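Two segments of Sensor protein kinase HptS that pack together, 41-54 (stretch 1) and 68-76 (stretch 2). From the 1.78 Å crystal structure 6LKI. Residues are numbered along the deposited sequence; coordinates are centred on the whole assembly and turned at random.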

# COMPACT_ATOMS: atom_id res chain seq x y z
N ASP B 41 -3.30 10.93 -23.62
CA ASP B 41 -3.31 11.75 -22.42
C ASP B 41 -2.20 11.35 -21.46
O ASP B 41 -1.71 12.20 -20.70
CB ASP B 41 -4.67 11.64 -21.73
CG ASP B 41 -5.80 12.23 -22.57
OD1 ASP B 41 -5.52 12.70 -23.69
OD2 ASP B 41 -6.95 12.22 -22.10
N VAL B 42 -1.80 10.08 -21.46
CA VAL B 42 -0.65 9.66 -20.66
C VAL B 42 0.61 10.36 -21.16
O VAL B 42 1.41 10.88 -20.37
CB VAL B 42 -0.50 8.13 -20.70
CG1 VAL B 42 0.81 7.71 -20.05
CG2 VAL B 42 -1.68 7.47 -20.00
N THR B 43 0.81 10.37 -22.48
CA THR B 43 1.95 11.07 -23.06
C THR B 43 1.92 12.56 -22.71
O THR B 43 2.96 13.15 -22.37
CB THR B 43 1.98 10.88 -24.57
OG1 THR B 43 2.12 9.49 -24.87
CG2 THR B 43 3.13 11.65 -25.19
N ALA B 44 0.74 13.18 -22.78
CA ALA B 44 0.63 14.59 -22.44
C ALA B 44 0.98 14.83 -20.97
O ALA B 44 1.61 15.85 -20.64
CB ALA B 44 -0.78 15.10 -22.74
N THR B 45 0.60 13.91 -20.09
CA THR B 45 0.91 14.07 -18.67
C THR B 45 2.39 13.86 -18.41
O THR B 45 3.00 14.61 -17.63
CB THR B 45 0.07 13.10 -17.84
OG1 THR B 45 -1.32 13.31 -18.12
CG2 THR B 45 0.31 13.32 -16.36
N LYS B 46 2.99 12.84 -19.04
CA LYS B 46 4.43 12.63 -18.89
C LYS B 46 5.22 13.83 -19.39
O LYS B 46 6.23 14.21 -18.79
CB LYS B 46 4.85 11.36 -19.63
CG LYS B 46 4.42 10.06 -18.96
CD LYS B 46 4.83 8.86 -19.80
CE LYS B 46 4.46 7.55 -19.11
NZ LYS B 46 4.79 6.37 -19.95
N ARG B 47 4.78 14.43 -20.50
CA ARG B 47 5.46 15.62 -21.02
C ARG B 47 5.46 16.75 -20.00
O ARG B 47 6.48 17.42 -19.80
CB ARG B 47 4.81 16.07 -22.32
CG ARG B 47 5.14 15.21 -23.53
CD ARG B 47 4.27 15.57 -24.72
NE ARG B 47 4.60 14.80 -25.91
CZ ARG B 47 3.89 14.83 -27.04
NH1 ARG B 47 2.81 15.59 -27.12
NH2 ARG B 47 4.27 14.10 -28.08
N GLU B 48 4.32 16.97 -19.33
CA GLU B 48 4.24 18.04 -18.35
C GLU B 48 5.09 17.74 -17.12
O GLU B 48 5.76 18.63 -16.59
CB GLU B 48 2.78 18.28 -17.95
CG GLU B 48 1.90 18.76 -19.09
CD GLU B 48 2.43 20.04 -19.72
OE1 GLU B 48 2.63 21.03 -18.99
OE2 GLU B 48 2.66 20.04 -20.95
N LEU B 49 5.07 16.49 -16.66
CA LEU B 49 5.84 16.13 -15.47
C LEU B 49 7.34 16.18 -15.74
O LEU B 49 8.10 16.69 -14.91
CB LEU B 49 5.43 14.74 -14.98
CG LEU B 49 4.04 14.61 -14.36
CD1 LEU B 49 3.71 13.15 -14.06
CD2 LEU B 49 3.93 15.45 -13.09
N LEU B 50 7.78 15.66 -16.89
CA LEU B 50 9.20 15.74 -17.22
C LEU B 50 9.64 17.17 -17.47
O LEU B 50 10.79 17.53 -17.18
CB LEU B 50 9.50 14.86 -18.44
CG LEU B 50 9.47 13.36 -18.14
CD1 LEU B 50 9.46 12.55 -19.43
CD2 LEU B 50 10.66 12.97 -17.27
N LYS B 51 8.75 18.02 -18.01
CA LYS B 51 9.08 19.43 -18.15
C LYS B 51 9.29 20.08 -16.79
O LYS B 51 10.23 20.87 -16.61
CB LYS B 51 7.97 20.15 -18.92
CG LYS B 51 8.26 21.61 -19.22
CD LYS B 51 7.21 22.20 -20.15
CE LYS B 51 7.11 21.39 -21.44
NZ LYS B 51 6.01 21.88 -22.31
N LEU B 52 8.44 19.75 -15.82
CA LEU B 52 8.58 20.31 -14.47
C LEU B 52 9.86 19.81 -13.80
O LEU B 52 10.56 20.59 -13.15
CB LEU B 52 7.36 19.95 -13.63
CG LEU B 52 7.45 20.25 -12.13
CD1 LEU B 52 7.33 21.74 -11.88
CD2 LEU B 52 6.38 19.48 -11.36
N ILE B 53 10.17 18.53 -13.96
CA ILE B 53 11.34 17.94 -13.31
C ILE B 53 12.61 18.68 -13.72
O ILE B 53 13.45 19.03 -12.89
CB ILE B 53 11.43 16.44 -13.63
CG1 ILE B 53 10.34 15.66 -12.89
CG2 ILE B 53 12.82 15.89 -13.28
CD1 ILE B 53 10.24 15.99 -11.42
N HIS B 54 12.77 18.92 -15.02
CA HIS B 54 14.00 19.51 -15.52
C HIS B 54 14.03 21.03 -15.43
O HIS B 54 15.05 21.63 -15.77
CB HIS B 54 14.24 19.06 -16.97
CG HIS B 54 14.55 17.61 -17.09
ND1 HIS B 54 13.63 16.69 -17.55
CD2 HIS B 54 15.67 16.90 -16.78
CE1 HIS B 54 14.18 15.48 -17.54
NE2 HIS B 54 15.41 15.59 -17.07
N ASN B 68 -4.14 0.31 -10.21
CA ASN B 68 -3.41 -0.63 -11.07
C ASN B 68 -2.59 0.09 -12.14
O ASN B 68 -2.43 -0.41 -13.26
CB ASN B 68 -4.35 -1.65 -11.71
CG ASN B 68 -4.97 -2.59 -10.69
OD1 ASN B 68 -4.34 -2.95 -9.69
ND2 ASN B 68 -6.21 -3.00 -10.93
N GLN B 69 -2.06 1.27 -11.81
CA GLN B 69 -1.30 2.07 -12.76
C GLN B 69 -0.18 2.79 -12.02
O GLN B 69 -0.40 3.34 -10.94
CB GLN B 69 -2.19 3.07 -13.49
CG GLN B 69 -1.58 3.66 -14.75
CD GLN B 69 -2.60 4.38 -15.60
OE1 GLN B 69 -3.75 4.57 -15.19
NE2 GLN B 69 -2.20 4.79 -16.80
N PHE B 70 1.01 2.78 -12.62
CA PHE B 70 2.21 3.35 -11.99
C PHE B 70 3.03 4.06 -13.06
O PHE B 70 3.54 3.42 -13.98
CB PHE B 70 3.03 2.25 -11.30
CG PHE B 70 4.20 2.77 -10.51
CD1 PHE B 70 4.00 3.55 -9.38
CD2 PHE B 70 5.49 2.46 -10.88
CE1 PHE B 70 5.07 4.02 -8.65
CE2 PHE B 70 6.57 2.92 -10.15
CZ PHE B 70 6.36 3.70 -9.03
N ILE B 71 3.17 5.38 -12.92
CA ILE B 71 3.87 6.22 -13.89
C ILE B 71 5.02 6.90 -13.16
O ILE B 71 4.80 7.59 -12.16
CB ILE B 71 2.93 7.25 -14.54
CG1 ILE B 71 1.92 6.55 -15.45
CG2 ILE B 71 3.73 8.29 -15.32
CD1 ILE B 71 0.77 7.43 -15.88
N THR B 72 6.24 6.73 -13.67
CA THR B 72 7.41 7.25 -12.99
C THR B 72 8.53 7.51 -13.99
O THR B 72 8.56 6.92 -15.08
CB THR B 72 7.90 6.27 -11.90
OG1 THR B 72 8.95 6.87 -11.14
CG2 THR B 72 8.40 4.97 -12.52
N ASN B 73 9.43 8.41 -13.62
CA ASN B 73 10.69 8.60 -14.33
C ASN B 73 11.86 7.95 -13.60
O ASN B 73 13.01 8.19 -13.96
CB ASN B 73 10.97 10.09 -14.55
CG ASN B 73 11.27 10.82 -13.26
OD1 ASN B 73 10.70 10.52 -12.22
ND2 ASN B 73 12.18 11.79 -13.32
N ASN B 74 11.58 7.14 -12.58
CA ASN B 74 12.60 6.39 -11.86
C ASN B 74 12.86 5.08 -12.61
O ASN B 74 12.57 3.97 -12.15
CB ASN B 74 12.16 6.15 -10.42
CG ASN B 74 13.22 5.45 -9.59
OD1 ASN B 74 14.38 5.36 -9.97
ND2 ASN B 74 12.81 4.94 -8.43
N TYR B 75 13.42 5.23 -13.82
CA TYR B 75 13.55 4.10 -14.74
C TYR B 75 14.53 3.05 -14.22
O TYR B 75 14.39 1.87 -14.54
CB TYR B 75 13.99 4.60 -16.12
CG TYR B 75 13.11 5.69 -16.68
CD1 TYR B 75 11.82 5.42 -17.10
CD2 TYR B 75 13.58 7.00 -16.79
CE1 TYR B 75 11.01 6.42 -17.61
CE2 TYR B 75 12.78 8.00 -17.31
CZ TYR B 75 11.50 7.71 -17.71
OH TYR B 75 10.70 8.71 -18.22
N GLU B 76 15.52 3.46 -13.43
CA GLU B 76 16.46 2.50 -12.86
C GLU B 76 15.95 1.87 -11.57
O GLU B 76 16.67 1.07 -10.97
CB GLU B 76 17.81 3.18 -12.59
CG GLU B 76 18.66 3.37 -13.83
CD GLU B 76 20.06 3.86 -13.50
OE1 GLU B 76 20.42 4.97 -13.95
OE2 GLU B 76 20.79 3.13 -12.80

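Residues 41-54 of HptS form a continuous piece of helix that lies across the strand 69-72 and the loop following it. The two axes run in roughly the same direction, at 37° to one another, and approach to 10.2 Å. No hydrogen bond links the stretches; the contact is built from van der Waals packing and buries a modest 297 Å², counting both sides.

At the start of stretch 1, Asp-41 does not reach the strand, but its carbonyl oxygen supports the turn that follows. Asp-41 O accepts both the backbone bond from Thr-45 N (2.9 Å) and a second bond from the side chain, Thr-45 OG1 (2.8 Å). Thr-45, in the m rotamer, thus satisfies its hydroxyl within its own helix.

Val-42 makes the first direct contacts. Its t rotamer places the two methyl groups against different residues: CG1 lies 4.2 Å from Ile-71 CD1, an apolar contact, while CG2 of Val-42 rests 4.2 Å from NE2 of Gln-69. The amide of Gln-69 finds its hydrogen-bonding partners elsewhere in the structure, so it meets the valine through packing alone.

Thr-43 and Ala-44 are out of reach. Although the CA-to-CB bond of Thr-45 points toward the strand, its side chain comes no nearer than 5.9 Å, from Thr-45 CG2 to Ile-71 CD1. The next contact comes one turn after Val-42, at Lys-46. Here the CA atoms of Lys-46 and Ile-71 are 8.1 Å apart. The CA-to-CB bond of Lys-46 points sideways, yet the extended chain, with chi2 to chi4 all t, carries its aliphatic part over the strand, and CE comes within 3.9 Å of Ile-71 CG2. The contact is therefore made by methylene carbon. Ile-71 is buried and loses 71 Å² to the helix, more than any other residue of either stretch; it is touched by both Val-42 and Lys-46, which lie four residues apart on the helix.

Arg-47 and Glu-48 are out of reach of stretch 2, and Leu-49, despite a CA-to-CB bond directed toward it, comes no nearer than 5.0 Å, from Leu-49 CD1 to Ile-71 CG2. Leu-50 takes up the packing farther along stretch 2. The CA atoms of Leu-50 and Asn-73 are 7.8 Å apart. Although CB of Leu-50 points sideways, the end of the side chain comes nearer: CD2 sits 4.0 Å from Asn-73 CB, and CD1 of Leu-50 lies 4.2 Å from Tyr-75 OH.

Past Lys-51 and Leu-52, which make no contact, Ile-53 points toward the loop and closes the series, its CG2 atom 4.1 Å from ND2 of Asn-73. Both polar atoms of that asparagine side chain are hydrogen-bonded elsewhere in the structure, which lets the buried amide lie beside a hydrocarbon neighbor without unmet polar groups. His-54 makes no contact with stretch 2; its ND1 instead donates to Leu-50 O (3.0 Å), tying the imidazole back to the preceding turn.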